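Local coordinates for protein multicopper oxidase (Uncultured bacterium, PDB 4E9X) that probably couples the one-electron oxidation of substrates to the reduction of dioxygen to water, using a type 1 copper and a trinuclear copper cluster, at residues V47-N52 with Y89-K94; I59-V64 with L101-H106. All coordinates share one frame; numbering follows the deposited sequence.

Contact 1. Residues V47-N52 with Y89-K94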
loop_
_atom_site.group_PDB
_atom_site.type_symbol
_atom_site.label_atom_id
_atom_site.label_comp_id
_atom_site.label_asym_id
_atom_site.label_seq_id
_atom_site.Cartn_x
_atom_site.Cartn_y
_atom_site.Cartn_z
ATOM N N VAL A 47 -0.123 5.865 -33.434
ATOM C CA VAL A 47 1.258 6.059 -32.988
ATOM C C VAL A 47 2.147 5.091 -33.782
ATOM O O VAL A 47 1.993 3.846 -33.691
ATOM C CB VAL A 47 1.401 5.800 -31.483
ATOM C CG1 VAL A 47 2.863 6.088 -31.097
ATOM C CG2 VAL A 47 0.519 6.713 -30.651
ATOM N N ASN A 48 3.092 5.653 -34.566
ATOM C CA ASN A 48 4.025 4.848 -35.341
ATOM C C ASN A 48 5.324 4.767 -34.536
ATOM O O ASN A 48 5.916 5.835 -34.284
ATOM C CB ASN A 48 4.305 5.471 -36.715
ATOM C CG ASN A 48 3.024 5.787 -37.489
ATOM O OD1 ASN A 48 2.257 4.871 -37.743
ATOM N ND2 ASN A 48 2.809 7.050 -37.843
ATOM N N VAL A 49 5.702 3.577 -34.135
ATOM C CA VAL A 49 6.827 3.396 -33.234
ATOM C C VAL A 49 8.021 2.773 -33.986
ATOM O O VAL A 49 7.826 1.707 -34.595
ATOM C CB VAL A 49 6.420 2.470 -32.073
ATOM C CG1 VAL A 49 7.605 2.278 -31.147
ATOM C CG2 VAL A 49 5.200 2.973 -31.314
ATOM N N THR A 50 9.188 3.392 -33.915
ATOM C CA THR A 50 10.422 2.779 -34.424
ATOM C C THR A 50 11.394 2.460 -33.295
ATOM O O THR A 50 11.740 3.307 -32.477
ATOM C CB THR A 50 11.099 3.694 -35.440
ATOM O OG1 THR A 50 10.147 3.799 -36.526
ATOM C CG2 THR A 50 12.387 3.087 -35.970
ATOM N N ASN A 51 11.800 1.205 -33.276
ATOM C CA ASN A 51 12.716 0.747 -32.224
ATOM C C ASN A 51 14.170 0.947 -32.653
ATOM O O ASN A 51 14.692 0.125 -33.433
ATOM C CB ASN A 51 12.424 -0.748 -31.977
ATOM C CG ASN A 51 13.296 -1.344 -30.886
ATOM O OD1 ASN A 51 14.147 -0.618 -30.338
ATOM N ND2 ASN A 51 13.063 -2.600 -30.560
ATOM N N ASN A 52 14.852 1.979 -32.162
ATOM C CA ASN A 52 16.243 2.246 -32.437
ATOM C C ASN A 52 17.147 1.701 -31.354
ATOM O O ASN A 52 18.246 2.236 -31.187
ATOM C CB ASN A 52 16.514 3.726 -32.693
ATOM C CG ASN A 52 15.825 4.206 -33.976
ATOM O OD1 ASN A 52 15.772 3.483 -34.937
ATOM N ND2 ASN A 52 15.257 5.410 -33.945
ATOM N N TYR A 89 6.314 -0.477 -35.790
ATOM C CA TYR A 89 4.977 -0.993 -35.534
ATOM C C TYR A 89 4.007 0.155 -35.308
ATOM O O TYR A 89 4.389 1.151 -34.685
ATOM C CB TYR A 89 5.027 -1.908 -34.296
ATOM C CG TYR A 89 3.777 -2.702 -34.030
ATOM C CD1 TYR A 89 3.595 -3.955 -34.571
ATOM C CD2 TYR A 89 2.763 -2.230 -33.215
ATOM C CE1 TYR A 89 2.441 -4.674 -34.306
ATOM C CE2 TYR A 89 1.610 -2.950 -32.958
ATOM C CZ TYR A 89 1.431 -4.210 -33.511
ATOM O OH TYR A 89 0.276 -4.958 -33.262
ATOM N N THR A 90 2.789 0.014 -35.775
ATOM C CA THR A 90 1.782 1.081 -35.611
ATOM C C THR A 90 0.626 0.628 -34.718
ATOM O O THR A 90 -0.004 -0.421 -34.929
ATOM C CB THR A 90 1.237 1.500 -36.986
ATOM O OG1 THR A 90 2.303 2.094 -37.760
ATOM C CG2 THR A 90 0.104 2.512 -36.827
ATOM N N TYR A 91 0.404 1.475 -33.713
ATOM C CA TYR A 91 -0.730 1.342 -32.795
ATOM C C TYR A 91 -1.874 2.247 -33.259
ATOM O O TYR A 91 -1.552 3.395 -33.578
ATOM C CB TYR A 91 -0.337 1.731 -31.356
ATOM C CG TYR A 91 0.710 0.739 -30.843
ATOM C CD1 TYR A 91 0.290 -0.474 -30.322
ATOM C CD2 TYR A 91 2.088 0.992 -30.918
ATOM C CE1 TYR A 91 1.164 -1.441 -29.823
ATOM C CE2 TYR A 91 2.990 0.051 -30.456
ATOM C CZ TYR A 91 2.523 -1.150 -29.923
ATOM O OH TYR A 91 3.421 -2.086 -29.488
ATOM N N LYS A 92 -3.112 1.761 -33.231
ATOM C CA LYS A 92 -4.271 2.618 -33.450
ATOM C C LYS A 92 -5.370 2.319 -32.422
ATOM O O LYS A 92 -5.730 1.154 -32.197
ATOM C CB LYS A 92 -4.845 2.370 -34.863
ATOM C CG LYS A 92 -3.835 2.578 -35.959
ATOM C CD LYS A 92 -4.540 2.526 -37.322
ATOM C CE LYS A 92 -3.580 2.992 -38.434
ATOM N NZ LYS A 92 -4.198 3.043 -39.773
ATOM N N PHE A 93 -5.872 3.386 -31.772
ATOM C CA PHE A 93 -6.952 3.215 -30.805
ATOM C C PHE A 93 -7.763 4.476 -30.742
ATOM O O PHE A 93 -7.233 5.552 -31.058
ATOM C CB PHE A 93 -6.435 2.810 -29.411
ATOM C CG PHE A 93 -5.409 3.771 -28.837
ATOM C CD1 PHE A 93 -5.800 4.870 -28.076
ATOM C CD2 PHE A 93 -4.070 3.552 -29.079
ATOM C CE1 PHE A 93 -4.820 5.722 -27.585
ATOM C CE2 PHE A 93 -3.102 4.391 -28.581
ATOM C CZ PHE A 93 -3.472 5.503 -27.819
ATOM N N LYS A 94 -9.015 4.367 -30.322
ATOM C CA LYS A 94 -9.795 5.546 -30.020
ATOM C C LYS A 94 -9.650 5.828 -28.535
ATOM O O LYS A 94 -9.717 4.956 -27.677
ATOM C CB LYS A 94 -11.288 5.356 -30.348
ATOM C CG LYS A 94 -12.229 6.541 -30.094
ATOM C CD LYS A 94 -13.635 6.197 -30.509
ATOM C CE LYS A 94 -13.778 6.204 -32.015
ATOM N NZ LYS A 94 -13.863 7.611 -32.533
#
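Two antiparallel strands of a cupredoxin-like domain, 44-51 and 88-94, pair here, with Val47 opposite Tyr91, Asn48 opposite Thr90 and Val49 opposite Tyr89. Val47 and Tyr91 form a hydrogen-bonded pair, closed by Val47 N to Tyr91 O at 2.9 Å and by the return bond from Tyr91 N to Val47 O. Val49 and Tyr89 form the next one, with Val49 N to Tyr89 O at 2.8 Å. Its return bond, Tyr89 N to Val49 O, is more bent, 148° at the hydrogen.

Asn48 and Thr90 are the non-hydrogen-bonded pair between them, and their side chains supply a bond of their own. Thr90 OG1 donates to Asn48 OD1 at 2.8 Å, in the plane of the amide and on a lone pair. Both side chains run side by side. Asn48 CG is anti to its carbonyl carbon (chi1 -52°), as Thr90 OG1 is to its own, and this brings the two polar tips together. The methyl Thr90 CG2 also lies 3.3 Å from Asn48 OD1. The other end of the amide, Asn48 ND2, binds Glu5 and Asp7 of strand 3-18, so the group is held at both ends and its flip is fixed.

Val47, Val49 and Tyr91 lie on the other face, which in this beta sandwich is turned to the second sheet of the domain. There Val49 CG2 meets the edge of the Tyr91 ring, in its plane, 3.7 Å from Tyr91 CD2. Tyr89 CD2 sits over a face of the same ring, toward its rim. The hydroxyl Tyr91 OH is hydrogen-bonded to Gln80. Strand 3-18 runs parallel to 44-51 on its other side, where Met8 touches Val47 and Ile10 touches Val49.

Contact 2. Residues I59-V64 with L101-H106; sequences IHWHGV and LWYHCH. With CU (copper (II) ion), chain K; CU (copper (II) ion), chain E; CU (copper (II) ion), chain J; CU (copper (II) ion), chain D.
His62 N donates to Trp102 O at 2.8 Å, a bent bond with 134° at the hydrogen. The return bond, Trp102 N to His62 O, is longer at 3.3 Å but straighter. His60 and His104 form the other hydrogen-bonded pair of these antiparallel strands.

Trp102 lies against the imidazole of His62. Its NE1 stands over one ring face, 3.2 Å from His62 CG, while His62 CB makes a CH-pi contact over the indole's five-membered ring. His104 CD2 lies over a face of the same indole. The copper of chain K, bound by His60, lies over the opposite face of the His62 ring, toward its rim. An alanine in place of Trp102 would probably open a gap beside the His62 ring and His104 CD2 and leave these copper ligands less firmly held.

The two segments carry the His-X-His and His-Cys-His motifs of multicopper oxidases. His62 ND1 (1.9 Å) and His104 NE2 bind the copper of chain E with His254 of the second subunit. His60 NE2 binds the copper of chain K with His204 of that subunit, and His106 NE2 that of chain J with its His206 and His252; the trinuclear site therefore lies at the interface. Asp73 O holds His60 ND1, and Asp227 of the second subunit holds His62 NE2. The edge of His60 is turned toward the face of His104, planes at 70°. His104 ND1 donates to Cys105 O at 2.8 Å, which fixes the ring's rotation. Cys105 SG binds the type 1 copper (chain D).

On the other face, Trp61 CE3 packs on Tyr103 CB at 3.4 Å. A type II turn follows from Trp61 to Val64; a side chain on Gly63 would run into Leu101 CD2.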
loop_
_atom_site.group_PDB
_atom_site.type_symbol
_atom_site.label_atom_id
_atom_site.label_comp_id
_atom_site.label_asym_id
_atom_site.label_seq_id
_atom_site.Cartn_x
_atom_site.Cartn_y
_atom_site.Cartn_z
ATOM N N ILE A 59 4.642 -1.083 -26.963
ATOM C CA ILE A 59 4.032 -0.065 -26.095
ATOM C C ILE A 59 2.628 -0.543 -25.753
ATOM O O ILE A 59 1.819 -0.767 -26.652
ATOM C CB ILE A 59 3.977 1.315 -26.736
ATOM C CG1 ILE A 59 5.343 1.797 -27.265
ATOM C CG2 ILE A 59 3.423 2.326 -25.696
ATOM C CD1 ILE A 59 5.264 3.261 -27.774
ATOM N N HIS A 60 2.368 -0.654 -24.451
ATOM C CA HIS A 60 1.037 -0.821 -23.907
ATOM C C HIS A 60 0.486 0.520 -23.423
ATOM O O HIS A 60 1.179 1.356 -22.818
ATOM C CB HIS A 60 1.080 -1.819 -22.740
ATOM C CG HIS A 60 -0.192 -1.805 -21.938
ATOM N ND1 HIS A 60 -1.430 -2.138 -22.452
ATOM C CD2 HIS A 60 -0.390 -1.510 -20.622
ATOM C CE1 HIS A 60 -2.341 -1.990 -21.496
ATOM N NE2 HIS A 60 -1.730 -1.636 -20.363
ATOM N N TRP A 61 -0.783 0.757 -23.681
ATOM C CA TRP A 61 -1.488 2.021 -23.410
ATOM C C TRP A 61 -2.365 1.772 -22.203
ATOM O O TRP A 61 -3.461 1.226 -22.301
ATOM C CB TRP A 61 -2.285 2.481 -24.664
ATOM C CG TRP A 61 -1.334 2.434 -25.840
ATOM C CD1 TRP A 61 -1.183 1.386 -26.691
ATOM C CD2 TRP A 61 -0.407 3.442 -26.300
ATOM N NE1 TRP A 61 -0.218 1.676 -27.644
ATOM C CE2 TRP A 61 0.287 2.932 -27.444
ATOM C CE3 TRP A 61 -0.106 4.731 -25.836
ATOM C CZ2 TRP A 61 1.268 3.669 -28.132
ATOM C CZ3 TRP A 61 0.876 5.434 -26.538
ATOM C CH2 TRP A 61 1.560 4.954 -27.657
ATOM N N HIS A 62 -1.843 2.078 -21.017
ATOM C CA HIS A 62 -2.447 1.689 -19.755
ATOM C C HIS A 62 -3.627 2.585 -19.489
ATOM O O HIS A 62 -3.495 3.763 -19.224
ATOM C CB HIS A 62 -1.362 1.728 -18.671
ATOM C CG HIS A 62 -1.880 1.282 -17.315
ATOM N ND1 HIS A 62 -1.154 0.382 -16.539
ATOM C CD2 HIS A 62 -2.982 1.614 -16.560
ATOM C CE1 HIS A 62 -1.820 0.221 -15.391
ATOM N NE2 HIS A 62 -2.942 0.948 -15.426
ATOM N N GLY A 63 -4.781 1.925 -19.399
ATOM C CA GLY A 63 -6.051 2.580 -19.168
ATOM C C GLY A 63 -6.881 2.731 -20.439
ATOM O O GLY A 63 -8.104 2.955 -20.330
ATOM N N VAL A 64 -6.226 2.540 -21.596
ATOM C CA VAL A 64 -6.967 2.592 -22.860
ATOM C C VAL A 64 -7.699 1.299 -23.035
ATOM O O VAL A 64 -7.120 0.200 -22.944
ATOM C CB VAL A 64 -5.961 2.807 -24.034
ATOM C CG1 VAL A 64 -6.619 2.675 -25.395
ATOM C CG2 VAL A 64 -5.314 4.198 -23.883
ATOM N N LEU A 101 -4.028 8.758 -18.071
ATOM C CA LEU A 101 -3.562 7.432 -18.478
ATOM C C LEU A 101 -2.053 7.465 -18.645
ATOM O O LEU A 101 -1.399 8.508 -18.397
ATOM C CB LEU A 101 -4.226 7.013 -19.812
ATOM C CG LEU A 101 -5.733 7.298 -19.890
ATOM C CD1 LEU A 101 -6.301 6.746 -21.204
ATOM C CD2 LEU A 101 -6.503 6.729 -18.734
ATOM N N TRP A 102 -1.457 6.351 -19.055
ATOM C CA TRP A 102 -0.003 6.365 -19.303
ATOM C C TRP A 102 0.332 5.253 -20.270
ATOM O O TRP A 102 -0.535 4.478 -20.638
ATOM C CB TRP A 102 0.773 6.271 -18.019
ATOM C CG TRP A 102 0.668 5.057 -17.136
ATOM C CD1 TRP A 102 -0.454 4.507 -16.604
ATOM C CD2 TRP A 102 1.787 4.283 -16.670
ATOM N NE1 TRP A 102 -0.087 3.406 -15.824
ATOM C CE2 TRP A 102 1.271 3.251 -15.853
ATOM C CE3 TRP A 102 3.185 4.348 -16.846
ATOM C CZ2 TRP A 102 2.114 2.314 -15.245
ATOM C CZ3 TRP A 102 4.014 3.421 -16.246
ATOM C CH2 TRP A 102 3.471 2.393 -15.441
ATOM N N TYR A 103 1.581 5.198 -20.681
ATOM C CA TYR A 103 1.962 4.195 -21.669
ATOM C C TYR A 103 3.329 3.677 -21.212
ATOM O O TYR A 103 4.121 4.409 -20.584
ATOM C CB TYR A 103 1.936 4.732 -23.130
ATOM C CG TYR A 103 2.951 5.852 -23.343
ATOM C CD1 TYR A 103 4.266 5.586 -23.714
ATOM C CD2 TYR A 103 2.572 7.179 -23.165
ATOM C CE1 TYR A 103 5.187 6.615 -23.903
ATOM C CE2 TYR A 103 3.484 8.240 -23.340
ATOM C CZ TYR A 103 4.759 7.933 -23.697
ATOM O OH TYR A 103 5.716 8.927 -23.886
ATOM N N HIS A 104 3.651 2.426 -21.545
ATOM C CA HIS A 104 4.916 1.862 -21.106
ATOM C C HIS A 104 5.231 0.594 -21.897
ATOM O O HIS A 104 4.292 -0.036 -22.421
ATOM C CB HIS A 104 4.914 1.526 -19.602
ATOM C CG HIS A 104 3.851 0.601 -19.079
ATOM N ND1 HIS A 104 3.889 -0.762 -19.197
ATOM C CD2 HIS A 104 2.703 0.885 -18.418
ATOM C CE1 HIS A 104 2.790 -1.283 -18.618
ATOM N NE2 HIS A 104 2.058 -0.307 -18.117
ATOM N N CYS A 105 6.491 0.205 -21.925
ATOM C CA CYS A 105 6.801 -1.080 -22.585
ATOM C C CYS A 105 6.105 -2.207 -21.846
ATOM O O CYS A 105 5.884 -2.138 -20.641
ATOM C CB CYS A 105 8.332 -1.252 -22.563
ATOM S SG CYS A 105 8.851 -2.697 -23.524
ATOM N N HIS A 106 5.813 -3.297 -22.562
ATOM C CA HIS A 106 5.293 -4.495 -21.921
ATOM C C HIS A 106 6.126 -5.747 -22.218
ATOM O O HIS A 106 5.645 -6.867 -22.046
ATOM C CB HIS A 106 3.812 -4.705 -22.303
ATOM C CG HIS A 106 2.952 -5.151 -21.166
ATOM N ND1 HIS A 106 3.067 -6.406 -20.620
ATOM C CD2 HIS A 106 1.955 -4.533 -20.488
ATOM C CE1 HIS A 106 2.195 -6.523 -19.642
ATOM N NE2 HIS A 106 1.493 -5.413 -19.531
HETATM CU CU CU K . -2.573 -1.921 -18.730
HETATM CU CU CU E . 0.546 -0.441 -16.861
HETATM CU CU CU J . -0.055 -5.073 -18.212
HETATM CU CU CU D . 11.063 -2.597 -23.529
#

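The centres of contacts 1 and 2 lie about 12 Å apart, in the two facing sheets of one domain. Their segments alternate along the chain. Tyr91 is the main bridge: Tyr91 OH is 3.0 Å from Ile59 N, a probable hydrogen bond, and its ring meets Trp61 edge-to-face. Around it, Val49 CG2 packs on Ile59 CD1 at 3.6 Å, and Phe93 CD1 touches Val64 CG1. Contact 2 supplies Cys105 to the type 1 copper and four histidines to the trinuclear cluster. Contact 1 binds no metal and backs the non-copper face of strand 60-62, although the side chain of Val49 comes within about 10 Å of a bound copper. Asn51 also touches His57, a type 1 copper ligand.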